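Local coordinates for 3-oxoacyl-(Acyl-carrier protein) synthase (Burkholderia xenovorans, PDB 4EFI) that probably catalyses the condensing step of fatty acid synthesis, acting as a 3-oxoacyl-(acyl-carrier-protein) synthase, at residues A[272-277]-A[291-296]; A[95-100]-A[156-161]; A[10-15]-A[193-198]. All coordinates share one frame; numbering follows the deposited sequence.

Contact 1: residues A[272-277]-A[291-296]; sequences ANLFML and VPVNIG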
loop_
_atom_site.group_PDB
_atom_site.type_symbol
_atom_site.label_atom_id
_atom_site.label_comp_id
_atom_site.label_asym_id
_atom_site.label_seq_id
_atom_site.Cartn_x
_atom_site.Cartn_y
_atom_site.Cartn_z
ATOM N N ALA A 272 6.386 -6.116 3.540
ATOM C CA ALA A 272 5.742 -7.365 3.913
ATOM C C ALA A 272 6.253 -7.888 5.251
ATOM O O ALA A 272 5.465 -8.259 6.129
ATOM C CB ALA A 272 5.955 -8.412 2.818
ATOM N N ASN A 273 7.574 -7.968 5.364
ATOM C CA ASN A 273 8.315 -8.278 6.582
ATOM C C ASN A 273 9.795 -8.156 6.224
ATOM O O ASN A 273 10.181 -8.295 5.057
ATOM C CB ASN A 273 7.966 -9.650 7.166
ATOM C CG ASN A 273 8.420 -10.802 6.297
ATOM O OD1 ASN A 273 9.592 -11.164 6.297
ATOM N ND2 ASN A 273 7.483 -11.424 5.609
ATOM N N LEU A 274 10.636 -7.894 7.214
ATOM C CA LEU A 274 12.020 -7.550 6.922
ATOM C C LEU A 274 12.793 -8.717 6.309
ATOM O O LEU A 274 13.580 -8.525 5.403
ATOM C CB LEU A 274 12.715 -7.027 8.191
ATOM C CG LEU A 274 14.141 -6.520 7.965
ATOM C CD1 LEU A 274 14.214 -5.404 6.942
ATOM C CD2 LEU A 274 14.717 -6.041 9.294
ATOM N N PHE A 275 12.542 -9.922 6.795
ATOM C CA PHE A 275 13.182 -11.137 6.272
ATOM C C PHE A 275 12.947 -11.234 4.758
ATOM O O PHE A 275 13.895 -11.414 3.977
ATOM C CB PHE A 275 12.610 -12.364 7.011
ATOM C CG PHE A 275 13.207 -13.685 6.598
ATOM C CD1 PHE A 275 14.422 -14.107 7.113
ATOM C CD2 PHE A 275 12.521 -14.529 5.733
ATOM C CE1 PHE A 275 14.958 -15.330 6.751
ATOM C CE2 PHE A 275 13.053 -15.756 5.371
ATOM C CZ PHE A 275 14.267 -16.156 5.883
ATOM N N MET A 276 11.692 -11.097 4.341
ATOM C CA MET A 276 11.355 -11.104 2.926
ATOM C C MET A 276 12.010 -9.973 2.142
ATOM O O MET A 276 12.486 -10.183 1.025
ATOM C CB MET A 276 9.853 -10.994 2.737
ATOM C CG MET A 276 9.516 -10.889 1.275
ATOM S SD MET A 276 10.052 -12.345 0.385
ATOM C CE MET A 276 8.626 -13.269 0.856
ATOM N N LEU A 277 12.004 -8.771 2.699
ATOM C CA LEU A 277 12.586 -7.615 2.018
ATOM C C LEU A 277 14.081 -7.842 1.754
ATOM O O LEU A 277 14.604 -7.556 0.664
ATOM C CB LEU A 277 12.392 -6.343 2.840
ATOM C CG LEU A 277 10.960 -5.794 2.873
ATOM C CD1 LEU A 277 10.816 -4.741 3.971
ATOM C CD2 LEU A 277 10.589 -5.220 1.516
ATOM N N VAL A 291 16.981 0.542 -0.662
ATOM C CA VAL A 291 15.711 -0.157 -0.441
ATOM C C VAL A 291 15.179 0.292 0.923
ATOM O O VAL A 291 15.493 -0.310 1.938
ATOM C CB VAL A 291 15.919 -1.696 -0.462
ATOM C CG1 VAL A 291 14.592 -2.437 -0.233
ATOM C CG2 VAL A 291 16.536 -2.143 -1.778
ATOM N N PRO A 292 14.392 1.385 0.965
ATOM C CA PRO A 292 13.973 1.936 2.266
ATOM C C PRO A 292 13.057 0.997 3.047
ATOM O O PRO A 292 12.295 0.218 2.479
ATOM C CB PRO A 292 13.218 3.204 1.864
ATOM C CG PRO A 292 13.854 3.593 0.528
ATOM C CD PRO A 292 14.053 2.291 -0.146
ATOM N N VAL A 293 13.156 1.084 4.366
ATOM C CA VAL A 293 12.374 0.246 5.265
ATOM C C VAL A 293 11.856 1.116 6.398
ATOM O O VAL A 293 12.614 1.878 7.016
ATOM C CB VAL A 293 13.231 -0.903 5.861
ATOM C CG1 VAL A 293 12.448 -1.697 6.886
ATOM C CG2 VAL A 293 13.700 -1.828 4.749
ATOM N N ASN A 294 10.569 1.011 6.677
ATOM C CA ASN A 294 9.962 1.700 7.824
ATOM C C ASN A 294 9.070 0.769 8.639
ATOM O O ASN A 294 8.340 1.212 9.530
ATOM C CB ASN A 294 9.202 2.973 7.420
ATOM C CG ASN A 294 7.932 2.684 6.642
ATOM O OD1 ASN A 294 7.639 1.536 6.325
ATOM N ND2 ASN A 294 7.181 3.726 6.312
ATOM N N ILE A 295 9.197 -0.532 8.409
ATOM C CA ILE A 295 8.394 -1.537 9.088
ATOM C C ILE A 295 8.688 -1.525 10.587
ATOM O O ILE A 295 7.844 -1.900 11.413
ATOM C CB ILE A 295 8.616 -2.923 8.410
ATOM C CG1 ILE A 295 7.390 -3.823 8.615
ATOM C CG2 ILE A 295 9.904 -3.526 8.886
ATOM C CD1 ILE A 295 7.522 -5.212 8.022
ATOM N N GLY A 296 9.875 -1.081 10.971
ATOM C CA GLY A 296 10.198 -1.008 12.377
ATOM C C GLY A 296 9.305 -0.119 13.219
ATOM O O GLY A 296 9.104 -0.374 14.415
#

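Contact 2: residues A[95-100]-A[156-161]; sequences SQTPNY and DTISKM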
loop_
_atom_site.group_PDB
_atom_site.type_symbol
_atom_site.label_atom_id
_atom_site.label_comp_id
_atom_site.label_asym_id
_atom_site.label_seq_id
_atom_site.Cartn_x
_atom_site.Cartn_y
_atom_site.Cartn_z
ATOM N N SER A 95 -8.705 -0.027 -0.718
ATOM C CA SER A 95 -8.717 -0.492 0.651
ATOM C C SER A 95 -9.390 -1.848 0.732
ATOM O O SER A 95 -10.207 -2.202 -0.130
ATOM C CB SER A 95 -9.494 0.472 1.528
ATOM O OG SER A 95 -9.473 0.090 2.910
ATOM N N GLN A 96 -9.051 -2.608 1.765
ATOM C CA GLN A 96 -9.741 -3.847 2.097
ATOM C C GLN A 96 -10.643 -3.682 3.327
ATOM O O GLN A 96 -11.266 -4.652 3.746
ATOM C CB GLN A 96 -8.705 -4.934 2.348
ATOM C CG GLN A 96 -7.843 -5.177 1.131
ATOM C CD GLN A 96 -6.655 -6.057 1.398
ATOM O OE1 GLN A 96 -6.526 -7.119 0.809
ATOM N NE2 GLN A 96 -5.773 -5.601 2.254
ATOM N N THR A 97 -10.692 -2.467 3.886
ATOM C CA THR A 97 -11.403 -2.220 5.135
ATOM C C THR A 97 -12.339 -1.007 5.026
ATOM O O THR A 97 -12.223 -0.040 5.770
ATOM C CB THR A 97 -10.430 -2.149 6.343
ATOM O OG1 THR A 97 -9.345 -1.237 6.068
ATOM C CG2 THR A 97 -9.861 -3.539 6.638
ATOM N N PRO A 98 -13.277 -1.067 4.085
ATOM C CA PRO A 98 -14.212 0.042 3.875
ATOM C C PRO A 98 -15.180 0.252 5.055
ATOM O O PRO A 98 -15.422 -0.664 5.837
ATOM C CB PRO A 98 -14.979 -0.405 2.636
ATOM C CG PRO A 98 -14.974 -1.895 2.728
ATOM C CD PRO A 98 -13.612 -2.236 3.248
ATOM N N ASN A 99 -15.799 1.428 5.098
ATOM C CA ASN A 99 -16.723 1.736 6.184
ATOM C C ASN A 99 -17.932 0.805 6.217
ATOM O O ASN A 99 -18.316 0.298 7.274
ATOM C CB ASN A 99 -17.255 3.182 6.052
ATOM C CG ASN A 99 -16.260 4.231 6.476
ATOM O OD1 ASN A 99 -15.096 3.934 6.752
ATOM N ND2 ASN A 99 -16.704 5.476 6.516
ATOM N N TYR A 100 -18.562 0.638 5.044
ATOM C CA TYR A 100 -19.842 -0.048 4.908
ATOM C C TYR A 100 -19.792 -1.075 3.787
ATOM O O TYR A 100 -18.991 -0.961 2.857
ATOM C CB TYR A 100 -20.997 0.931 4.550
ATOM C CG TYR A 100 -21.004 2.169 5.407
ATOM C CD1 TYR A 100 -21.187 2.083 6.771
ATOM C CD2 TYR A 100 -20.751 3.411 4.859
ATOM C CE1 TYR A 100 -21.148 3.206 7.576
ATOM C CE2 TYR A 100 -20.718 4.551 5.654
ATOM C CZ TYR A 100 -20.914 4.429 7.011
ATOM O OH TYR A 100 -20.856 5.547 7.845
ATOM N N ASP A 156 -5.733 1.280 4.977
ATOM C CA ASP A 156 -6.296 0.065 5.553
ATOM C C ASP A 156 -6.178 0.127 7.062
ATOM O O ASP A 156 -5.268 0.788 7.605
ATOM C CB ASP A 156 -5.539 -1.182 5.069
ATOM C CG ASP A 156 -6.338 -2.051 4.116
ATOM O OD1 ASP A 156 -7.584 -2.047 4.114
ATOM O OD2 ASP A 156 -5.676 -2.771 3.347
ATOM N N THR A 157 -7.064 -0.589 7.739
ATOM C CA THR A 157 -6.901 -0.855 9.169
ATOM C C THR A 157 -6.946 -2.380 9.349
ATOM O O THR A 157 -7.892 -2.938 9.890
ATOM C CB THR A 157 -7.965 -0.179 10.050
ATOM O OG1 THR A 157 -9.263 -0.644 9.683
ATOM C CG2 THR A 157 -7.934 1.333 9.898
ATOM N N ILE A 158 -5.909 -3.069 8.883
ATOM C CA ILE A 158 -5.886 -4.525 8.959
ATOM C C ILE A 158 -5.899 -4.999 10.403
ATOM O O ILE A 158 -6.287 -6.140 10.684
ATOM C CB ILE A 158 -4.667 -5.143 8.230
ATOM C CG1 ILE A 158 -4.753 -4.842 6.738
ATOM C CG2 ILE A 158 -4.533 -6.654 8.501
ATOM C CD1 ILE A 158 -6.013 -5.322 6.058
ATOM N N SER A 159 -5.500 -4.156 11.349
ATOM C CA SER A 159 -5.554 -4.564 12.753
ATOM C C SER A 159 -6.958 -5.049 13.150
ATOM O O SER A 159 -7.084 -5.912 14.032
ATOM C CB SER A 159 -5.118 -3.425 13.682
ATOM O OG SER A 159 -6.093 -2.425 13.678
ATOM N N LYS A 160 -7.992 -4.558 12.474
ATOM C CA LYS A 160 -9.366 -4.888 12.817
ATOM C C LYS A 160 -9.780 -6.295 12.356
ATOM O O LYS A 160 -10.873 -6.759 12.671
ATOM C CB LYS A 160 -10.307 -3.851 12.202
ATOM C CG LYS A 160 -10.189 -2.433 12.758
ATOM C CD LYS A 160 -11.268 -1.541 12.122
ATOM C CE LYS A 160 -10.964 -0.065 12.220
ATOM N NZ LYS A 160 -11.266 0.455 13.573
ATOM N N MET A 161 -8.924 -6.916 11.551
ATOM C CA MET A 161 -9.177 -8.274 11.036
ATOM C C MET A 161 -8.209 -9.332 11.556
ATOM O O MET A 161 -8.175 -10.452 11.037
ATOM C CB MET A 161 -9.144 -8.266 9.514
ATOM C CG MET A 161 -10.360 -7.566 8.919
ATOM S SD MET A 161 -10.567 -7.852 7.164
ATOM C CE MET A 161 -8.913 -7.448 6.702
HETATM O O HOH W 1 -11.238 0.664 8.272
#

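Contact 3: residues A[10-15]-A[193-198]; sequences RELRTQ and FIIGAD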
loop_
_atom_site.group_PDB
_atom_site.type_symbol
_atom_site.label_atom_id
_atom_site.label_comp_id
_atom_site.label_asym_id
_atom_site.label_seq_id
_atom_site.Cartn_x
_atom_site.Cartn_y
_atom_site.Cartn_z
ATOM N N ARG A 10 0.798 -7.647 -17.293
ATOM C CA ARG A 10 0.511 -6.668 -18.344
ATOM C C ARG A 10 1.421 -5.465 -18.215
ATOM O O ARG A 10 1.518 -4.884 -17.133
ATOM C CB ARG A 10 -0.967 -6.217 -18.262
ATOM C CG ARG A 10 -1.376 -5.150 -19.322
ATOM C CD ARG A 10 -2.913 -4.964 -19.405
ATOM N NE ARG A 10 -3.419 -6.262 -19.738
ATOM C CZ ARG A 10 -3.500 -6.779 -20.956
ATOM N NH1 ARG A 10 -3.358 -6.045 -22.053
ATOM N NH2 ARG A 10 -3.813 -8.036 -21.061
ATOM N N GLU A 11 2.057 -5.064 -19.309
ATOM C CA GLU A 11 2.947 -3.902 -19.348
ATOM C C GLU A 11 2.212 -2.681 -19.881
ATOM O O GLU A 11 1.585 -2.738 -20.937
ATOM C CB GLU A 11 4.168 -4.217 -20.212
ATOM C CG GLU A 11 4.908 -5.411 -19.664
ATOM C CD GLU A 11 6.040 -5.910 -20.530
ATOM O OE1 GLU A 11 6.417 -5.243 -21.535
ATOM O OE2 GLU A 11 6.549 -7.010 -20.207
ATOM N N LEU A 12 2.280 -1.591 -19.125
ATOM C CA LEU A 12 1.471 -0.395 -19.360
ATOM C C LEU A 12 2.357 0.836 -19.286
ATOM O O LEU A 12 3.337 0.853 -18.555
ATOM C CB LEU A 12 0.371 -0.278 -18.304
ATOM C CG LEU A 12 -0.632 -1.420 -18.328
ATOM C CD1 LEU A 12 -1.341 -1.525 -16.984
ATOM C CD2 LEU A 12 -1.628 -1.206 -19.464
ATOM N N ARG A 13 2.014 1.862 -20.042
ATOM C CA ARG A 13 2.776 3.103 -20.089
ATOM C C ARG A 13 1.802 4.274 -20.059
ATOM O O ARG A 13 0.789 4.268 -20.770
ATOM C CB ARG A 13 3.626 3.175 -21.362
ATOM C CG ARG A 13 4.409 4.469 -21.536
ATOM C CD ARG A 13 4.868 4.591 -22.996
ATOM N NE ARG A 13 5.636 5.804 -23.270
ATOM C CZ ARG A 13 5.095 7.004 -23.456
ATOM N NH1 ARG A 13 3.779 7.156 -23.378
ATOM N NH2 ARG A 13 5.868 8.051 -23.713
ATOM N N THR A 14 2.087 5.278 -19.237
ATOM C CA THR A 14 1.310 6.507 -19.261
ATOM C C THR A 14 2.248 7.700 -19.478
ATOM O O THR A 14 3.468 7.614 -19.290
ATOM C CB THR A 14 0.507 6.732 -17.959
ATOM O OG1 THR A 14 1.399 6.889 -16.855
ATOM C CG2 THR A 14 -0.395 5.567 -17.661
ATOM N N GLN A 15 1.674 8.811 -19.917
ATOM C CA GLN A 15 2.370 10.078 -19.978
ATOM C C GLN A 15 1.360 11.195 -19.747
ATOM O O GLN A 15 0.156 10.981 -19.863
ATOM C CB GLN A 15 3.111 10.256 -21.299
ATOM C CG GLN A 15 2.261 10.263 -22.519
ATOM C CD GLN A 15 3.114 10.338 -23.789
ATOM O OE1 GLN A 15 4.238 10.853 -23.771
ATOM N NE2 GLN A 15 2.597 9.790 -24.879
ATOM N N PHE A 193 4.438 0.642 -15.885
ATOM C CA PHE A 193 3.781 -0.194 -14.893
ATOM C C PHE A 193 3.685 -1.615 -15.416
ATOM O O PHE A 193 3.590 -1.839 -16.625
ATOM C CB PHE A 193 2.359 0.284 -14.629
ATOM C CG PHE A 193 2.255 1.730 -14.264
ATOM C CD1 PHE A 193 2.112 2.702 -15.245
ATOM C CD2 PHE A 193 2.273 2.139 -12.938
ATOM C CE1 PHE A 193 2.000 4.046 -14.896
ATOM C CE2 PHE A 193 2.145 3.471 -12.602
ATOM C CZ PHE A 193 2.026 4.425 -13.578
ATOM N N ILE A 194 3.715 -2.569 -14.489
ATOM C CA ILE A 194 3.425 -3.978 -14.790
ATOM C C ILE A 194 2.429 -4.463 -13.760
ATOM O O ILE A 194 2.579 -4.181 -12.566
ATOM C CB ILE A 194 4.684 -4.865 -14.774
ATOM C CG1 ILE A 194 5.727 -4.312 -15.755
ATOM C CG2 ILE A 194 4.299 -6.323 -15.096
ATOM C CD1 ILE A 194 6.978 -5.180 -15.898
ATOM N N ILE A 195 1.357 -5.116 -14.203
ATOM C CA ILE A 195 0.306 -5.576 -13.294
ATOM C C ILE A 195 -0.042 -7.025 -13.589
ATOM O O ILE A 195 -0.372 -7.356 -14.736
ATOM C CB ILE A 195 -0.976 -4.712 -13.381
ATOM C CG1 ILE A 195 -0.676 -3.233 -13.116
ATOM C CG2 ILE A 195 -2.018 -5.218 -12.393
ATOM C CD1 ILE A 195 -1.904 -2.318 -13.288
ATOM N N GLY A 196 0.070 -7.906 -12.596
ATOM C CA GLY A 196 -0.215 -9.320 -12.773
ATOM C C GLY A 196 -1.144 -9.872 -11.717
ATOM O O GLY A 196 -1.254 -9.308 -10.632
ATOM N N ALA A 197 -1.765 -11.006 -12.015
ATOM C CA ALA A 197 -2.770 -11.619 -11.140
ATOM C C ALA A 197 -2.658 -13.130 -11.220
ATOM O O ALA A 197 -2.398 -13.682 -12.290
ATOM C CB ALA A 197 -4.167 -11.208 -11.569
ATOM N N ASP A 198 -2.824 -13.808 -10.085
ATOM C CA ASP A 198 -2.969 -15.271 -10.075
ATOM C C ASP A 198 -3.932 -15.671 -8.961
ATOM O O ASP A 198 -3.521 -15.949 -7.820
ATOM C CB ASP A 198 -1.634 -15.977 -9.909
ATOM C CG ASP A 198 -1.775 -17.476 -9.894
ATOM O OD1 ASP A 198 -2.889 -17.981 -10.107
ATOM O OD2 ASP A 198 -0.748 -18.160 -9.694
#

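Contact 1: residues A[272-277]-A[291-296]
I295 drives its CD1 against the backbone of N273, 3.5 Å from CA, where the chain turns into helix 274-283. Its CG1 stands anti to the backbone N (chi1 -154°), and the nearly straight chi2 of -178° carries CD1 outward to this point. V293 supplies the second foothold with both branches. CG1, anti to the backbone N, lies 4.1 Å from L274 CD1, the side chains meeting at about a right angle. CG2, anti to the carbonyl carbon, lies 4.2 Å from L277 CD1, those two sliding past each other in opposite directions.

The polar side chain of N273 serves its own helix instead: OD1 accepts from M276 N at 2.9 Å, with the donor above the carbonyl plane, an N-cap bond. Q271 joins the segments from outside, its OE1 accepting from N294 N, and A272 O accepts from N300 ND2. The pair belongs to the C-terminal part of this KAS III-like, thiolase-fold protein, with L277 and V291 resting on F269 of strand 266-269. Direct contact between the segments is apolar, made by methyl groups at van der Waals distance from each other and from the backbone of N273, while hydrogen bonds inside and around the segments fix the backbones.

Contact 2: residues A[95-100]-A[156-161]
Q96, T97 and D156 bring the loop after strand 90-94 to the end of strand 149-156 and the loop beyond it. The two strands are parallel neighbours in the six-stranded mixed sheet, in the alternating alpha/beta architecture of the thiolase fold. The first loop opens with an ST turn: S95 OG accepts from T97 N at 3.0 Å, while the same hydroxyl is hydrogen-bonded to G155 O.

The side chain of D156 carries the contact. CB lies 3.9 Å from T97 OG1. From there chi1 of -110°, far from a staggered value, sets CG near Q96 N. OD1 then takes two bonds: Q96 N donates at 2.8 Å on the syn side, 25° out of the carboxylate plane, and T97 OG1 donates on the anti side, also at 2.8 Å. OD2 receives Q96 NE2 at 3.0 Å on its syn side, the acceptor lying close to the amide plane of Q96, and is also hydrogen-bonded to S302 OG. Q96 therefore holds both carboxylate oxygens, one through its backbone and one through its extended side chain, with amide and carboxylate planes 33° apart. So many donors would be expected to favour the ionised carboxylate.

T97 OG1 acts in both directions, since it also accepts from T157 N at 2.9 Å. The hydroxyl sits between the backbone N and C of T97. I158 CD1 lies against the amide end of Q96, near NE2, and helix 66-81 backs the site through A66 and L69. Finally, one water joins the loops, donating to T97 O at 2.8 Å and hydrogen-bonded to T157 OG1 at the same length.

Contact 3: residues A[10-15]-A[193-198]
L12 pairs with F193 where strand 10-15 runs antiparallel along strand 190-197, forming the edge of a five-stranded mixed sheet of the thiolase fold. The axes approach to 4.7 Å with 147° between their directions. L12 and F193, like R10 and I195, form hydrogen-bonded pairs; L12 N reaches F193 O at 2.8 Å. Between them E11 and I194 make a non-hydrogen-bonded pair.

This alternation sorts the side chains onto two faces. L12, F193 and I195 share one, which helix 130-143 covers, W136 meeting the F193 ring edge to face. There L12 CD1 meets I195 CD1 at 3.8 Å, the side chains running at an oblique angle, and L12 CB is 4.2 Å from F193 CB. E11 and I194 occupy the other face, side by side and pointing the same way, with E11 CG 4.1 Å from I194 CG1. Helix 235-257 packs here. The E11 chain, extended beyond CG, ends in a carboxylate whose OE2 forms a salt bridge with R252 NE.

T14 meets F193 differently, the two side chains crossing at about a right angle. The F193 CG is anti to its carbonyl carbon (chi1 -54°), and the ring presents its edge to the threonine: T14 OG1 lies in the ring plane, 3.5 Å from CE1.

The three contacts are separate, their centres 22 to 26 Å apart. Contacts 1 and 2 come nearest, with about 10 Å between closest atoms, and both turn to one loop between helices 295-298 and 305-313: A272 of contact 1 bonds N300, and D156 of contact 2 bonds S302. Contact 3 forms one edge of the five-stranded sheet, whose other outermost strand, 266-269, supports contact 1; contact 2 follows strands of the second sheet. Along the chain, contact 2 is nested inside the loop closed by contact 3, and contact 1 comes later. Beside contact 2, Q96 makes a weak hydrogen bond to an unidentified ligand, probably from the crystallisation liquor.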